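Local coordinates for protein gamma-hexachlorocyclohexane dehydrochlorinase (Novosphingobium barchaimii LL02, PDB 5KVB) that probably converts the pollutant gamma-hexachlorocyclohexane (lindane) to a tetrachlorocyclohexadiene by two successive dehydrochlorinations, at residues G30-Q35 against F78-T83; D22-Q27 against Y120-E125; Q112-A117 against N141-L146. One frame throughout, in Å; residues are numbered along the deposited sequence.

Interaction 1. Residues G30-Q35 against F78-T83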
# COMPACT_ATOMS: atom_id res chain seq x y z
N GLY A 30 3.47 9.44 11.74
CA GLY A 30 3.94 10.07 12.97
C GLY A 30 5.17 9.38 13.53
O GLY A 30 6.12 10.03 13.94
N VAL A 31 5.17 8.05 13.52
CA VAL A 31 6.33 7.31 14.03
C VAL A 31 7.55 7.43 13.09
O VAL A 31 8.70 7.56 13.55
CB VAL A 31 5.97 5.82 14.26
CG1 VAL A 31 7.22 4.98 14.54
CG2 VAL A 31 4.99 5.68 15.41
N ASP A 32 7.31 7.43 11.78
CA ASP A 32 8.40 7.49 10.80
C ASP A 32 9.05 8.87 10.68
O ASP A 32 10.27 8.98 10.57
CB ASP A 32 7.90 7.07 9.42
CG ASP A 32 7.62 5.59 9.31
OD1 ASP A 32 8.11 4.82 10.16
OD2 ASP A 32 6.92 5.19 8.35
N LYS A 33 8.21 9.90 10.65
CA LYS A 33 8.67 11.27 10.46
C LYS A 33 9.01 11.91 11.81
O LYS A 33 9.46 13.06 11.86
CB LYS A 33 7.61 12.11 9.71
CG LYS A 33 7.57 11.95 8.18
CD LYS A 33 7.39 10.51 7.72
CE LYS A 33 7.16 10.43 6.22
NZ LYS A 33 7.27 9.02 5.75
N ARG A 34 8.77 11.16 12.88
CA ARG A 34 8.97 11.64 14.26
C ARG A 34 8.23 12.98 14.46
O ARG A 34 8.80 13.97 14.93
CB ARG A 34 10.48 11.75 14.56
CG ARG A 34 11.21 10.43 14.29
CD ARG A 34 12.60 10.34 14.91
NE ARG A 34 13.15 9.00 14.71
CZ ARG A 34 14.34 8.59 15.14
NH1 ARG A 34 15.13 9.42 15.81
NH2 ARG A 34 14.73 7.35 14.90
N GLN A 35 6.95 12.98 14.09
CA GLN A 35 6.03 14.10 14.28
C GLN A 35 5.18 13.88 15.52
O GLN A 35 4.18 13.15 15.49
CB GLN A 35 5.12 14.29 13.05
CG GLN A 35 5.87 14.72 11.79
CD GLN A 35 5.01 14.65 10.52
OE1 GLN A 35 3.86 14.19 10.55
NE2 GLN A 35 5.58 15.10 9.41
N PHE A 78 13.81 4.73 9.95
CA PHE A 78 13.07 3.64 9.32
C PHE A 78 11.87 4.18 8.56
O PHE A 78 11.52 5.35 8.68
CB PHE A 78 12.63 2.60 10.36
CG PHE A 78 12.00 3.18 11.60
CD1 PHE A 78 10.79 3.86 11.55
CD2 PHE A 78 12.61 3.02 12.83
CE1 PHE A 78 10.22 4.38 12.70
CE2 PHE A 78 12.05 3.54 13.98
CZ PHE A 78 10.85 4.22 13.91
N ILE A 79 11.24 3.30 7.79
CA ILE A 79 10.04 3.65 7.03
C ILE A 79 9.08 2.47 7.12
O ILE A 79 9.48 1.31 7.00
CB ILE A 79 10.39 3.99 5.55
CG1 ILE A 79 9.14 4.34 4.74
CG2 ILE A 79 11.15 2.86 4.86
CD1 ILE A 79 8.36 5.57 5.23
N HIS A 80 7.80 2.77 7.38
CA HIS A 80 6.74 1.76 7.47
C HIS A 80 5.75 1.94 6.34
O HIS A 80 5.09 2.97 6.26
CB HIS A 80 5.97 1.85 8.79
CG HIS A 80 6.76 1.44 10.00
ND1 HIS A 80 7.74 2.24 10.55
CD2 HIS A 80 6.67 0.34 10.79
CE1 HIS A 80 8.24 1.63 11.62
NE2 HIS A 80 7.60 0.48 11.79
N TYR A 81 5.64 0.92 5.49
CA TYR A 81 4.68 0.91 4.40
C TYR A 81 3.44 0.11 4.80
O TYR A 81 3.51 -1.12 4.96
CB TYR A 81 5.31 0.31 3.13
CG TYR A 81 6.54 1.06 2.62
CD1 TYR A 81 6.41 2.26 1.94
CD2 TYR A 81 7.82 0.54 2.81
CE1 TYR A 81 7.52 2.95 1.46
CE2 TYR A 81 8.93 1.22 2.35
CZ TYR A 81 8.78 2.42 1.67
OH TYR A 81 9.88 3.11 1.19
N GLY A 82 2.30 0.79 4.96
CA GLY A 82 1.07 0.12 5.37
C GLY A 82 0.23 -0.27 4.17
O GLY A 82 0.00 0.54 3.27
N THR A 83 -0.22 -1.53 4.14
CA THR A 83 -1.10 -2.02 3.07
C THR A 83 -2.23 -2.89 3.63
O THR A 83 -2.19 -3.33 4.78
CB THR A 83 -0.34 -2.85 2.02
OG1 THR A 83 0.08 -4.09 2.62
CG2 THR A 83 0.88 -2.10 1.48
O HOH W 1 11.84 7.90 7.71
O HOH W 2 12.79 7.49 10.82
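Asp32 and His80 make a His-carboxylate hydrogen bond at the probable active site of this NTF2-like fold, where the C-terminal end of helix 10-33 meets strand 75-89; His80 is the likely proton acceptor. His80 ND1 donates to Asp32 OD1 over 2.6 Å with an N-H...O angle of 156°. OD1 receives it on the syn lone pair, and the carboxylate and imidazole planes are nearly coplanar, 22° apart. A chi1 of -69° sets His80 CG beside the backbone N, so side chain and backbone N can both face the carboxylate. The two bonds would hinder the carboxylate from turning, and OD1 in turn would help orient the imidazole; aspartate suits the place because its short chain allows little swing. Ile79 CD1 packs 3.5 Å from Asp32 OD2 and also lies beside Lys33, whose NZ forms a salt bridge with Asp100 of a second subunit. A water accepts from Phe78 N and lies 2.9 Å from Asp32 O, to which it may donate. The second bond of the pair runs from the backbone N of His80 to Asp32 OD2 at 2.8 Å, meeting that oxygen on its syn side but tilted out of the carboxylate plane.

Interaction 2. Residues D22-Q27 against Y120-E125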
# COMPACT_ATOMS: atom_id res chain seq x y z
N ASP A 22 -7.42 7.47 7.90
CA ASP A 22 -6.53 8.59 8.23
C ASP A 22 -5.84 8.41 9.60
O ASP A 22 -4.64 8.69 9.73
CB ASP A 22 -7.28 9.94 8.20
CG ASP A 22 -7.65 10.41 6.79
OD1 ASP A 22 -7.14 9.87 5.80
OD2 ASP A 22 -8.46 11.36 6.71
N LEU A 23 -6.57 7.94 10.62
CA LEU A 23 -5.94 7.68 11.93
C LEU A 23 -4.78 6.71 11.78
O LEU A 23 -3.69 6.91 12.35
CB LEU A 23 -6.97 7.10 12.92
CG LEU A 23 -8.06 8.06 13.40
CD1 LEU A 23 -9.15 7.26 14.11
CD2 LEU A 23 -7.50 9.13 14.33
N TYR A 24 -5.03 5.63 11.04
CA TYR A 24 -4.05 4.57 10.90
C TYR A 24 -2.82 5.04 10.12
O TYR A 24 -1.68 4.79 10.55
CB TYR A 24 -4.70 3.37 10.23
CG TYR A 24 -3.83 2.15 10.13
CD1 TYR A 24 -3.70 1.26 11.20
CD2 TYR A 24 -3.13 1.89 8.98
CE1 TYR A 24 -2.90 0.12 11.08
CE2 TYR A 24 -2.33 0.77 8.86
CZ TYR A 24 -2.22 -0.10 9.90
OH TYR A 24 -1.42 -1.21 9.75
N SER A 25 -3.01 5.72 9.00
CA SER A 25 -1.86 6.28 8.31
C SER A 25 -1.11 7.30 9.17
O SER A 25 0.13 7.35 9.12
CB SER A 25 -2.28 6.89 6.98
OG SER A 25 -2.59 5.85 6.06
N ASP A 26 -1.84 8.07 9.98
CA ASP A 26 -1.22 9.06 10.87
C ASP A 26 -0.31 8.39 11.92
O ASP A 26 0.71 8.95 12.29
CB ASP A 26 -2.28 9.93 11.58
CG ASP A 26 -2.83 11.05 10.70
OD1 ASP A 26 -2.26 11.30 9.61
OD2 ASP A 26 -3.83 11.69 11.10
N GLN A 27 -0.67 7.18 12.36
CA GLN A 27 0.20 6.43 13.26
C GLN A 27 1.53 6.14 12.58
O GLN A 27 2.60 6.39 13.15
CB GLN A 27 -0.48 5.13 13.72
CG GLN A 27 0.20 4.45 14.94
CD GLN A 27 1.44 3.62 14.61
OE1 GLN A 27 1.67 3.26 13.47
NE2 GLN A 27 2.23 3.31 15.64
N TYR A 120 -0.51 -5.39 12.11
CA TYR A 120 -1.07 -4.45 13.07
C TYR A 120 -2.55 -4.75 13.28
O TYR A 120 -3.34 -4.74 12.32
CB TYR A 120 -0.92 -2.99 12.60
CG TYR A 120 0.46 -2.37 12.70
CD1 TYR A 120 1.60 -3.15 12.84
CD2 TYR A 120 0.61 -0.98 12.65
CE1 TYR A 120 2.87 -2.56 12.93
CE2 TYR A 120 1.86 -0.39 12.74
CZ TYR A 120 2.98 -1.18 12.87
OH TYR A 120 4.23 -0.59 12.95
N THR A 121 -2.93 -5.03 14.53
CA THR A 121 -4.31 -5.32 14.90
C THR A 121 -4.82 -4.16 15.75
O THR A 121 -4.25 -3.86 16.82
CB THR A 121 -4.41 -6.65 15.68
OG1 THR A 121 -3.81 -7.70 14.91
CG2 THR A 121 -5.84 -7.02 15.92
N SER A 122 -5.85 -3.46 15.27
CA SER A 122 -6.25 -2.18 15.87
C SER A 122 -7.73 -2.16 16.26
O SER A 122 -8.52 -2.94 15.75
CB SER A 122 -5.93 -1.04 14.89
OG SER A 122 -6.52 -1.27 13.62
N GLU A 123 -8.09 -1.25 17.17
CA GLU A 123 -9.47 -0.98 17.52
C GLU A 123 -9.65 0.53 17.59
O GLU A 123 -8.75 1.25 18.04
CB GLU A 123 -9.86 -1.62 18.87
CG GLU A 123 -11.34 -1.50 19.22
CD GLU A 123 -11.65 -1.84 20.68
OE1 GLU A 123 -11.92 -3.03 20.98
OE2 GLU A 123 -11.62 -0.92 21.53
N TYR A 124 -10.82 0.97 17.16
CA TYR A 124 -11.19 2.39 17.15
C TYR A 124 -12.55 2.54 17.81
O TYR A 124 -13.43 1.70 17.63
CB TYR A 124 -11.23 2.94 15.72
CG TYR A 124 -10.00 2.56 14.93
CD1 TYR A 124 -9.93 1.34 14.26
CD2 TYR A 124 -8.89 3.41 14.88
CE1 TYR A 124 -8.79 0.98 13.56
CE2 TYR A 124 -7.74 3.05 14.18
CZ TYR A 124 -7.71 1.84 13.52
OH TYR A 124 -6.59 1.45 12.84
N GLU A 125 -12.70 3.60 18.60
CA GLU A 125 -13.98 3.90 19.24
C GLU A 125 -14.46 5.29 18.85
O GLU A 125 -13.65 6.22 18.71
CB GLU A 125 -13.87 3.80 20.77
CG GLU A 125 -13.70 2.37 21.28
CD GLU A 125 -13.81 2.26 22.79
OE1 GLU A 125 -14.01 3.30 23.46
OE2 GLU A 125 -13.71 1.13 23.30
O HOH W 3 4.29 2.26 12.94
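Helix residues 22-27, through Leu23, Tyr24 and Gln27, face Tyr120, Ser122 and Tyr124 of strand 120-125; the axes of the two short segments approach to 10.9 Å, with their N-to-C directions 129° apart. Such a spacing leaves room for large side chains, and three tyrosines take it up. Tyr24 lies between the other two. Its CG is anti to the backbone N (chi1 -175°), which starts the side chain off toward the strand, and its hydroxyl oxygen OH comes 3.4 Å from Tyr120 CB, which sits at the edge of the Tyr24 ring, near its plane. On the Tyr124 side, Tyr24 CD1 meets Tyr124 OH at 3.3 Å. That hydroxyl is held by Ser122 OG, 2.8 Å from Tyr124 OH in a hydrogen bond that either could donate; the small serine thus provides a polar mate for a buried phenol. An alanine in place of Tyr24 would probably open a gap between Tyr120 and Tyr124 and leave the Tyr120 ring freer to shift. Gln27 crosses Tyr120 at about a right angle, amide and ring planes 81° apart, and its OE1 lies at the ring edge. A water donates to Gln27 OE1 (2.9 Å) and also hydrogen-bonds to Tyr120 OH, so the water links the end of the long glutamine side chain to the phenol. At the other end Leu23 CD1 packs 3.9 Å from Tyr124 CD2, a plain apolar contact. Tyr120 also touches the probable catalytic His80, and Val101 of strand 94-107 lies against both Tyr24 and Tyr120. In this protein tyrosines fill the space between helix and sheet; a long helix laid over the inner face of a curved sheet is characteristic of the NTF2-like (SnoaL) fold.

Interaction 3. Residues Q112-A117 against N141-L146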
# COMPACT_ATOMS: atom_id res chain seq x y z
N GLN A 112 23.14 -2.48 11.43
CA GLN A 112 22.47 -3.41 10.54
C GLN A 112 21.25 -2.81 9.86
O GLN A 112 20.48 -2.09 10.50
CB GLN A 112 22.02 -4.65 11.32
CG GLN A 112 23.13 -5.35 12.08
CD GLN A 112 22.59 -6.44 12.98
OE1 GLN A 112 22.41 -6.24 14.18
NE2 GLN A 112 22.33 -7.60 12.40
N SER A 113 21.06 -3.12 8.59
CA SER A 113 19.77 -2.83 7.97
C SER A 113 18.85 -4.03 8.17
O SER A 113 19.29 -5.18 8.12
CB SER A 113 19.92 -2.49 6.48
OG SER A 113 20.43 -1.18 6.29
N ILE A 114 17.57 -3.75 8.40
CA ILE A 114 16.59 -4.76 8.80
C ILE A 114 15.33 -4.66 7.94
O ILE A 114 14.89 -3.55 7.62
CB ILE A 114 16.17 -4.59 10.28
CG1 ILE A 114 17.38 -4.53 11.21
CG2 ILE A 114 15.19 -5.69 10.71
CD1 ILE A 114 18.12 -5.83 11.34
N LEU A 115 14.77 -5.80 7.56
CA LEU A 115 13.43 -5.85 6.98
C LEU A 115 12.49 -6.51 7.97
O LEU A 115 12.76 -7.62 8.46
CB LEU A 115 13.43 -6.63 5.65
CG LEU A 115 12.12 -6.72 4.86
CD1 LEU A 115 12.40 -6.81 3.36
CD2 LEU A 115 11.25 -7.89 5.29
N ILE A 116 11.39 -5.82 8.26
CA ILE A 116 10.38 -6.33 9.18
C ILE A 116 9.04 -6.48 8.44
O ILE A 116 8.62 -5.57 7.71
CB ILE A 116 10.19 -5.38 10.39
CG1 ILE A 116 11.46 -5.32 11.25
CG2 ILE A 116 9.02 -5.82 11.27
CD1 ILE A 116 11.46 -4.19 12.28
N ALA A 117 8.42 -7.65 8.59
CA ALA A 117 7.04 -7.83 8.16
C ALA A 117 6.18 -7.96 9.40
O ALA A 117 6.38 -8.88 10.20
CB ALA A 117 6.91 -9.08 7.27
N ASN A 141 6.19 -10.82 12.21
CA ASN A 141 6.33 -12.16 11.66
C ASN A 141 7.70 -12.41 11.04
O ASN A 141 8.24 -13.52 11.16
CB ASN A 141 5.23 -12.42 10.62
CG ASN A 141 3.85 -12.48 11.24
OD1 ASN A 141 3.67 -13.03 12.33
ND2 ASN A 141 2.87 -11.90 10.55
N TYR A 142 8.26 -11.40 10.38
CA TYR A 142 9.67 -11.42 9.93
C TYR A 142 10.44 -10.31 10.62
O TYR A 142 9.99 -9.16 10.66
CB TYR A 142 9.82 -11.21 8.41
CG TYR A 142 9.20 -12.21 7.46
CD1 TYR A 142 8.96 -13.52 7.83
CD2 TYR A 142 8.92 -11.83 6.14
CE1 TYR A 142 8.42 -14.42 6.93
CE2 TYR A 142 8.38 -12.71 5.24
CZ TYR A 142 8.14 -14.01 5.63
OH TYR A 142 7.60 -14.92 4.74
N PHE A 143 11.62 -10.63 11.14
CA PHE A 143 12.59 -9.62 11.57
C PHE A 143 13.91 -10.09 10.99
O PHE A 143 14.56 -10.99 11.54
CB PHE A 143 12.66 -9.50 13.11
CG PHE A 143 13.56 -8.38 13.59
CD1 PHE A 143 14.93 -8.57 13.68
CD2 PHE A 143 13.04 -7.15 13.95
CE1 PHE A 143 15.76 -7.55 14.12
CE2 PHE A 143 13.86 -6.13 14.39
CZ PHE A 143 15.23 -6.33 14.48
N THR A 144 14.30 -9.51 9.86
CA THR A 144 15.34 -10.12 9.03
C THR A 144 16.50 -9.17 8.78
O THR A 144 16.37 -8.20 8.05
CB THR A 144 14.75 -10.57 7.68
OG1 THR A 144 13.63 -11.44 7.91
CG2 THR A 144 15.77 -11.31 6.85
N PRO A 145 17.65 -9.45 9.42
CA PRO A 145 18.84 -8.67 9.08
C PRO A 145 19.24 -8.92 7.62
O PRO A 145 19.12 -10.04 7.13
CB PRO A 145 19.90 -9.20 10.05
CG PRO A 145 19.41 -10.55 10.46
CD PRO A 145 17.92 -10.47 10.45
N LEU A 146 19.68 -7.88 6.93
CA LEU A 146 19.99 -7.99 5.51
C LEU A 146 21.49 -7.93 5.27
O LEU A 146 22.05 -6.85 5.09
CB LEU A 146 19.29 -6.88 4.73
CG LEU A 146 17.76 -6.80 4.86
CD1 LEU A 146 17.25 -5.51 4.23
CD2 LEU A 146 17.08 -8.02 4.24
O HOH W 4 22.82 -4.79 7.02
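Phe143 presents one ring face to Ile114, whose CG2 stands over the centre, 3.8 Å from the ring centroid and 10° off the normal, a CH-pi contact. The side chains of Ile116 and Phe143 lie side by side, and Ile116 CG1, neither squarely over the face nor at the edge, is 3.6 Å from Phe143 CD2. A chi1 of -175° sets Phe143 CG anti to its backbone N, from where the ring lies against both isoleucines. Pro145 extends this face, its CB 4.0 Å from Ile114 CD1; a proline fits because its non-hydrogen-bonded pairing with Ile114 needs no N-H from it. The opposite face of the sheet carries Ala117, Leu115, Tyr142 and Thr144. Here Ala117 CB touches Tyr142 CD2 obliquely at 3.6 Å, and its small size lets the tyrosine lie close. The Tyr142 hydroxyl bonds to Asp77 of the third subunit, and its ring meets Phe151 of that same subunit, so this face helps form the trimer interface. Between the strands, Thr144 N donates to Leu115 O (2.8 Å) and Leu115 N to Thr144 O (2.9 Å), the paired bonds of a hydrogen-bonded site. Where 112-117 ends against the start of 141-146, Ala117 O accepts two bonds, from Asn141 N at 2.8 Å, nearly along the C=O axis, and from Tyr142 N at 3.1 Å, on a lone pair in the carbonyl plane. Asn141 and Tyr142 together facing Ala117 make a classic beta bulge in an antiparallel hairpin, placed where strand 130-145 turns a corner in the NTF2-like sheet.

Overall arrangement
From the N terminus, helix 10-33 supplies residues 22-27 to interaction 2 and then residues 30-35 to interaction 1. Interaction 1 closes first, when strand 75-89 returns to the end of the helix, and its loop nests inside the longer one that interaction 2 closes at strand 113-127. Interaction 3 opens on that same strand at 112-117, before 120-125 is reached, and closes on strand 130-145, so it crosses interaction 2 but follows interaction 1 in series. Interactions 1 and 2 touch directly through His80 and Tyr120, tying the helix to two strands of the sheet. Interaction 3, centred about 23 Å from the centre of interaction 2, joins two neighbouring strands.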